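Local coordinates for uncharacterized protein DUF1285 (Shewanella baltica, PDB 2RA9), which is of unknown function but belongs to the DUF1285 family, which has a fold of repeated structural motifs and may take part in signal transduction, at residues D115-L120 with W127-R132; L79-F84 with L120-G125. All blocks are in the same frame, centred on the assembly; numbering follows the deposited sequence.

Interaction 1: residues D115-L120 with W127-R132; sequences DDSVYL and WGKLGR. With EDO (1,2-ethanediol), chain F; EDO (1,2-ethanediol), chain I.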
loop_
_atom_site.group_PDB
_atom_site.type_symbol
_atom_site.label_atom_id
_atom_site.label_comp_id
_atom_site.label_asym_id
_atom_site.label_seq_id
_atom_site.Cartn_x
_atom_site.Cartn_y
_atom_site.Cartn_z
ATOM N N ASP A 115 6.438 15.956 -1.344
ATOM C CA ASP A 115 5.793 17.160 -1.875
ATOM C C ASP A 115 4.615 16.849 -2.764
ATOM O O ASP A 115 3.874 17.750 -3.162
ATOM C CB ASP A 115 6.816 18.028 -2.572
ATOM C CG ASP A 115 7.907 18.436 -1.630
ATOM O OD1 ASP A 115 7.587 18.904 -0.486
ATOM O OD2 ASP A 115 9.082 18.223 -1.991
ATOM N N ASP A 116 4.421 15.572 -3.083
ATOM C CA ASP A 116 3.339 15.159 -3.993
ATOM C C ASP A 116 2.211 14.345 -3.351
ATOM O O ASP A 116 1.096 14.361 -3.851
ATOM C CB ASP A 116 3.928 14.310 -5.138
ATOM C CG ASP A 116 4.861 15.096 -6.040
ATOM O OD1 ASP A 116 4.787 16.341 -6.084
ATOM O OD2 ASP A 116 5.671 14.448 -6.732
ATOM N N SER A 117 2.488 13.658 -2.258
ATOM C CA SER A 117 1.641 12.556 -1.837
ATOM C C SER A 117 1.730 12.317 -0.340
ATOM O O SER A 117 2.674 12.728 0.324
ATOM C CB SER A 117 2.046 11.278 -2.549
ATOM O OG SER A 117 1.975 11.391 -3.953
ATOM N N VAL A 118 0.728 11.616 0.180
ATOM C CA VAL A 118 0.716 11.177 1.556
ATOM C C VAL A 118 0.704 9.653 1.549
ATOM O O VAL A 118 0.027 9.014 0.741
ATOM C CB VAL A 118 -0.497 11.699 2.286
ATOM C CG1 VAL A 118 -0.571 11.129 3.721
ATOM C CG2 VAL A 118 -0.472 13.232 2.306
ATOM N N TYR A 119 1.489 9.092 2.459
ATOM C CA TYR A 119 1.650 7.638 2.583
ATOM C C TYR A 119 1.367 7.169 3.987
ATOM O O TYR A 119 1.724 7.835 4.924
ATOM C CB TYR A 119 3.066 7.208 2.190
ATOM C CG TYR A 119 3.490 7.653 0.828
ATOM C CD1 TYR A 119 4.002 8.926 0.625
ATOM C CD2 TYR A 119 3.434 6.804 -0.260
ATOM C CE1 TYR A 119 4.420 9.334 -0.599
ATOM C CE2 TYR A 119 3.851 7.231 -1.543
ATOM C CZ TYR A 119 4.307 8.501 -1.706
ATOM O OH TYR A 119 4.742 8.927 -2.931
ATOM N N LEU A 120 0.706 6.017 4.130
ATOM C CA LEU A 120 0.431 5.442 5.439
ATOM C C LEU A 120 1.135 4.102 5.567
ATOM O O LEU A 120 1.141 3.320 4.620
ATOM C CB LEU A 120 -1.078 5.255 5.674
ATOM C CG LEU A 120 -1.927 6.534 5.763
ATOM C CD1 LEU A 120 -3.432 6.252 5.771
ATOM C CD2 LEU A 120 -1.524 7.387 6.983
ATOM N N TRP A 127 4.051 0.507 2.347
ATOM C CA TRP A 127 3.380 1.804 2.517
ATOM C C TRP A 127 2.288 1.893 1.473
ATOM O O TRP A 127 2.458 1.418 0.330
ATOM C CB TRP A 127 4.392 2.947 2.301
ATOM C CG TRP A 127 5.359 3.089 3.424
ATOM C CD1 TRP A 127 6.483 2.331 3.640
ATOM C CD2 TRP A 127 5.296 4.011 4.516
ATOM N NE1 TRP A 127 7.131 2.742 4.771
ATOM C CE2 TRP A 127 6.423 3.774 5.329
ATOM C CE3 TRP A 127 4.401 5.017 4.892
ATOM C CZ2 TRP A 127 6.671 4.508 6.480
ATOM C CZ3 TRP A 127 4.660 5.738 6.005
ATOM C CH2 TRP A 127 5.774 5.483 6.796
ATOM N N GLY A 128 1.157 2.478 1.858
ATOM C CA GLY A 128 0.076 2.756 0.951
ATOM C C GLY A 128 0.012 4.243 0.648
ATOM O O GLY A 128 -0.002 5.053 1.572
ATOM N N LYS A 129 -0.027 4.613 -0.632
ATOM C CA LYS A 129 -0.188 5.992 -1.054
ATOM C C LYS A 129 -1.678 6.336 -1.010
ATOM O O LYS A 129 -2.470 5.622 -1.572
ATOM C CB LYS A 129 0.315 6.189 -2.491
ATOM C CG LYS A 129 0.152 7.611 -2.964
ATOM C CD LYS A 129 0.939 7.944 -4.214
ATOM C CE LYS A 129 0.405 7.281 -5.413
ATOM N NZ LYS A 129 1.185 7.615 -6.649
ATOM N N LEU A 130 -2.045 7.473 -0.434
ATOM C CA LEU A 130 -3.445 7.897 -0.492
ATOM C C LEU A 130 -3.833 8.324 -1.893
ATOM O O LEU A 130 -3.181 9.199 -2.491
ATOM C CB LEU A 130 -3.682 9.092 0.450
ATOM C CG LEU A 130 -3.644 8.835 1.950
ATOM C CD1 LEU A 130 -4.038 10.066 2.695
ATOM C CD2 LEU A 130 -4.607 7.693 2.286
ATOM N N GLY A 131 -4.863 7.700 -2.419
ATOM C CA GLY A 131 -5.378 8.067 -3.711
ATOM C C GLY A 131 -5.977 9.469 -3.716
ATOM O O GLY A 131 -6.436 9.966 -2.678
ATOM N N ARG A 132 -6.025 10.094 -4.889
ATOM C CA ARG A 132 -6.513 11.444 -4.996
ATOM C C ARG A 132 -7.943 11.570 -4.530
ATOM O O ARG A 132 -8.280 12.562 -3.879
ATOM C CB ARG A 132 -6.426 11.962 -6.448
ATOM C CG ARG A 132 -5.021 12.373 -6.961
ATOM C CD ARG A 132 -4.009 12.641 -5.898
ATOM N NE ARG A 132 -2.874 13.423 -6.402
ATOM C CZ ARG A 132 -2.859 14.751 -6.530
ATOM N NH1 ARG A 132 -3.912 15.490 -6.194
ATOM N NH2 ARG A 132 -1.770 15.351 -6.989
HETATM C C1 EDO F . -3.016 12.759 -2.845
HETATM O O1 EDO F . -2.045 13.448 -3.644
HETATM C C2 EDO F . -2.397 12.260 -1.545
HETATM O O2 EDO F . -1.411 11.229 -1.783
HETATM C C1 EDO I . -8.115 15.486 -4.649
HETATM O O1 EDO I . -8.941 16.451 -5.288
HETATM C C2 EDO I . -6.831 16.125 -4.167
HETATM O O2 EDO I . -5.829 15.117 -4.061
HETATM O O HOH W 1 -0.497 11.802 -5.048
#
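The phenol ring of Y119 lies alongside K129, both side chains pointing the same way, with Y119 CE2 3.8 Å from K129 CB. With the lysine CG anti to the backbone N (chi1 180°) and the second torsion extended, K129 CD lies 3.6 Å from S117 OG; a bend at chi3 (70°) then turns CE and NZ. Both polar ends are held by D76, which is hydrogen-bonded to the Y119 hydroxyl and forms a salt bridge with K129 NZ, so the ring and the lysine chain converge on one carboxylate. Nearer the backbone, Y119 CB packs 3.7 Å from W127 CE3, and the edge of the indole meets the Y119 carbonyl carbon in plane. These residues belong to a beta hairpin, strands 118-121 and 127-130, in a mixed sheet: Y119 and K129 form a non-hydrogen-bonded antiparallel pair, L120 and G128 a hydrogen-bonded one. The latter is closed by two bonds, L120 N to G128 O (2.8 Å) and G128 N to L120 O, both in the carbonyl planes; L130 N adds a nearly straight bond to V118 O (173°). L130 puts CD1 3.8 Å from V118 CG1 and CD2 near L120 CD1, an apolar group that helix 135-141 covers through Y135 and F138. Where the strands part, a 1,2-ethanediol, probably from the crystallisation liquor, bridges them: its O2 accepts from V118 N (2.9 Å) and donates to L130 O. A water bound to S117 OG and to the same diol's O1 also receives a weak bond from R132 NE.

Interaction 2: residues L79-F84 with L120-G125; sequences LLIVDF and LPLERG. With EDO (1,2-ethanediol), chain D.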
loop_
_atom_site.group_PDB
_atom_site.type_symbol
_atom_site.label_atom_id
_atom_site.label_comp_id
_atom_site.label_asym_id
_atom_site.label_seq_id
_atom_site.Cartn_x
_atom_site.Cartn_y
_atom_site.Cartn_z
ATOM N N LEU A 79 1.050 -0.038 -2.892
ATOM C CA LEU A 79 -0.385 -0.101 -2.744
ATOM C C LEU A 79 -0.951 1.315 -2.808
ATOM O O LEU A 79 -0.338 2.250 -2.315
ATOM C CB LEU A 79 -0.736 -0.738 -1.413
ATOM C CG LEU A 79 -0.422 -2.240 -1.311
ATOM C CD1 LEU A 79 -0.415 -2.712 0.077
ATOM C CD2 LEU A 79 -1.373 -3.067 -2.192
ATOM N N LEU A 80 -2.117 1.459 -3.446
ATOM C CA LEU A 80 -2.838 2.718 -3.506
ATOM C C LEU A 80 -4.102 2.582 -2.630
ATOM O O LEU A 80 -5.009 1.783 -2.923
ATOM C CB LEU A 80 -3.262 3.004 -4.951
ATOM C CG LEU A 80 -3.881 4.404 -5.150
ATOM C CD1 LEU A 80 -2.801 5.452 -5.194
ATOM C CD2 LEU A 80 -4.758 4.434 -6.395
ATOM N N ILE A 81 -4.159 3.390 -1.590
ATOM C CA ILE A 81 -5.283 3.423 -0.675
ATOM C C ILE A 81 -6.442 4.207 -1.294
ATOM O O ILE A 81 -6.297 5.357 -1.681
ATOM C CB ILE A 81 -4.887 4.019 0.664
ATOM C CG1 ILE A 81 -3.935 3.057 1.403
ATOM C CG2 ILE A 81 -6.159 4.328 1.514
ATOM C CD1 ILE A 81 -3.206 3.623 2.635
ATOM N N VAL A 82 -7.614 3.596 -1.376
ATOM C CA VAL A 82 -8.769 4.227 -2.030
ATOM C C VAL A 82 -9.934 4.451 -1.048
ATOM O O VAL A 82 -10.866 5.195 -1.367
ATOM C CB VAL A 82 -9.210 3.456 -3.263
ATOM C CG1 VAL A 82 -8.085 3.411 -4.271
ATOM C CG2 VAL A 82 -9.749 2.008 -2.965
ATOM N N ASP A 83 -9.885 3.844 0.137
ATOM C CA ASP A 83 -10.945 4.009 1.147
ATOM C C ASP A 83 -10.376 3.762 2.517
ATOM O O ASP A 83 -9.325 3.117 2.673
ATOM C CB ASP A 83 -12.100 3.035 0.840
ATOM C CG ASP A 83 -13.442 3.481 1.388
ATOM O OD1 ASP A 83 -13.548 4.564 1.986
ATOM O OD2 ASP A 83 -14.404 2.703 1.210
ATOM N N PHE A 84 -11.065 4.270 3.528
ATOM C CA PHE A 84 -10.647 4.128 4.897
ATOM C C PHE A 84 -11.851 4.372 5.813
ATOM O O PHE A 84 -12.824 5.031 5.407
ATOM C CB PHE A 84 -9.474 5.072 5.239
ATOM C CG PHE A 84 -9.844 6.533 5.148
ATOM C CD1 PHE A 84 -10.486 7.146 6.197
ATOM C CD2 PHE A 84 -9.581 7.280 4.008
ATOM C CE1 PHE A 84 -10.897 8.475 6.118
ATOM C CE2 PHE A 84 -9.994 8.621 3.949
ATOM C CZ PHE A 84 -10.666 9.174 5.044
ATOM N N LEU A 120 0.706 6.017 4.130
ATOM C CA LEU A 120 0.431 5.442 5.439
ATOM C C LEU A 120 1.135 4.102 5.567
ATOM O O LEU A 120 1.141 3.320 4.620
ATOM C CB LEU A 120 -1.078 5.255 5.674
ATOM C CG LEU A 120 -1.927 6.534 5.763
ATOM C CD1 LEU A 120 -3.432 6.252 5.771
ATOM C CD2 LEU A 120 -1.524 7.387 6.983
ATOM N N PRO A 121 1.695 3.799 6.743
ATOM C CA PRO A 121 2.423 2.546 6.848
ATOM C C PRO A 121 1.500 1.362 7.143
ATOM O O PRO A 121 0.570 1.462 7.937
ATOM C CB PRO A 121 3.413 2.817 7.980
ATOM C CG PRO A 121 2.682 3.796 8.876
ATOM C CD PRO A 121 1.780 4.588 7.988
ATOM N N LEU A 122 1.747 0.276 6.420
ATOM C CA LEU A 122 0.989 -0.951 6.524
ATOM C C LEU A 122 1.946 -2.042 6.976
ATOM O O LEU A 122 3.061 -1.763 7.411
ATOM C CB LEU A 122 0.363 -1.291 5.156
ATOM C CG LEU A 122 -0.308 -0.127 4.420
ATOM C CD1 LEU A 122 -0.722 -0.515 3.043
ATOM C CD2 LEU A 122 -1.473 0.471 5.213
ATOM N N GLU A 123 1.550 -3.294 6.801
ATOM C CA GLU A 123 2.360 -4.413 7.272
ATOM C C GLU A 123 3.452 -4.758 6.290
ATOM O O GLU A 123 3.471 -4.282 5.173
ATOM C CB GLU A 123 1.463 -5.631 7.517
ATOM C CG GLU A 123 0.848 -6.245 6.288
ATOM C CD GLU A 123 -0.532 -5.719 5.905
ATOM O OE1 GLU A 123 -0.916 -4.596 6.331
ATOM O OE2 GLU A 123 -1.234 -6.460 5.163
ATOM N N ARG A 124 4.369 -5.615 6.732
ATOM C CA ARG A 124 5.415 -6.171 5.865
ATOM C C ARG A 124 6.335 -5.117 5.215
ATOM O O ARG A 124 6.898 -5.345 4.153
ATOM C CB ARG A 124 4.793 -7.094 4.794
ATOM C CG ARG A 124 4.024 -8.327 5.348
ATOM C CD ARG A 124 3.510 -9.280 4.261
ATOM N NE ARG A 124 2.620 -8.689 3.241
ATOM C CZ ARG A 124 1.322 -8.395 3.394
ATOM N NH1 ARG A 124 0.652 -8.679 4.504
ATOM N NH2 ARG A 124 0.659 -7.862 2.378
ATOM N N GLY A 125 6.490 -3.954 5.845
ATOM C CA GLY A 125 7.313 -2.870 5.316
ATOM C C GLY A 125 6.639 -2.085 4.208
ATOM O O GLY A 125 7.244 -1.195 3.591
HETATM C C1 EDO D . -12.584 7.498 1.435
HETATM O O1 EDO D . -12.693 8.685 0.653
HETATM C C2 EDO D . -13.387 7.635 2.713
HETATM O O2 EDO D . -14.769 7.404 2.439
#
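With CG anti to the carbonyl carbon in both L79 (chi1 -70°) and L122 (chi1 -45°), the two leucines reach into the space between their backbones and cross obliquely, CD1 of L79 meeting CD1 of L122 at 3.7 Å. I81 has an extended chain (chi2 168°) that carries its CD1 to 4.1 Å from L120 CB, the two side chains crossing at about a right angle; the same methyl lies 4.4 Å from L122 CD2. No hydrogen bond joins the segments, whose nearest CA atoms, those of I81 and L120, are 8.6 Å apart. V95, V106 and H103 from strands 93-97 and 102-106 also pack against this buried cluster. Farther along strand 79-86, V82 and D83 both face S96 in a classic beta bulge. There D83 OD1 accepts F84 N from above the carboxylate plane (2.9 Å), and a 1,2-ethanediol carbon, C2, rests over one face of the F84 ring, 3.7 Å from CE2. Replacing F84 by an alanine would probably leave this diol and the neighbouring V95 without the ring they pack against. Between L79, I81, L120 and L122 the contact is wholly aliphatic, so its cohesion probably rests on van der Waals contact and the exclusion of water, with no directional bond to fix the spacing.

How the interactions relate
Interactions 1 and 2 have centres 9 Å apart and share L120, which belongs to strand 118-121. Their segments alternate along the chain: 79-84 comes first, then 115-120, 120-125 and finally 127-132. In the six-stranded mixed sheet, 127-130 lies between 118-121, its antiparallel hairpin partner, and 79-86, its parallel neighbour. Probable backbone hydrogen bonds from I81 N to K129 O and from G131 N to I81 O join the two contacts directly. Interaction 1 thus pairs adjacent strands, while interaction 2 spans the intervening strand through side chains. The sheet's 3-2-1-6-5-4 order recurs in the other sheet, consistent with a fold built of repeated motifs.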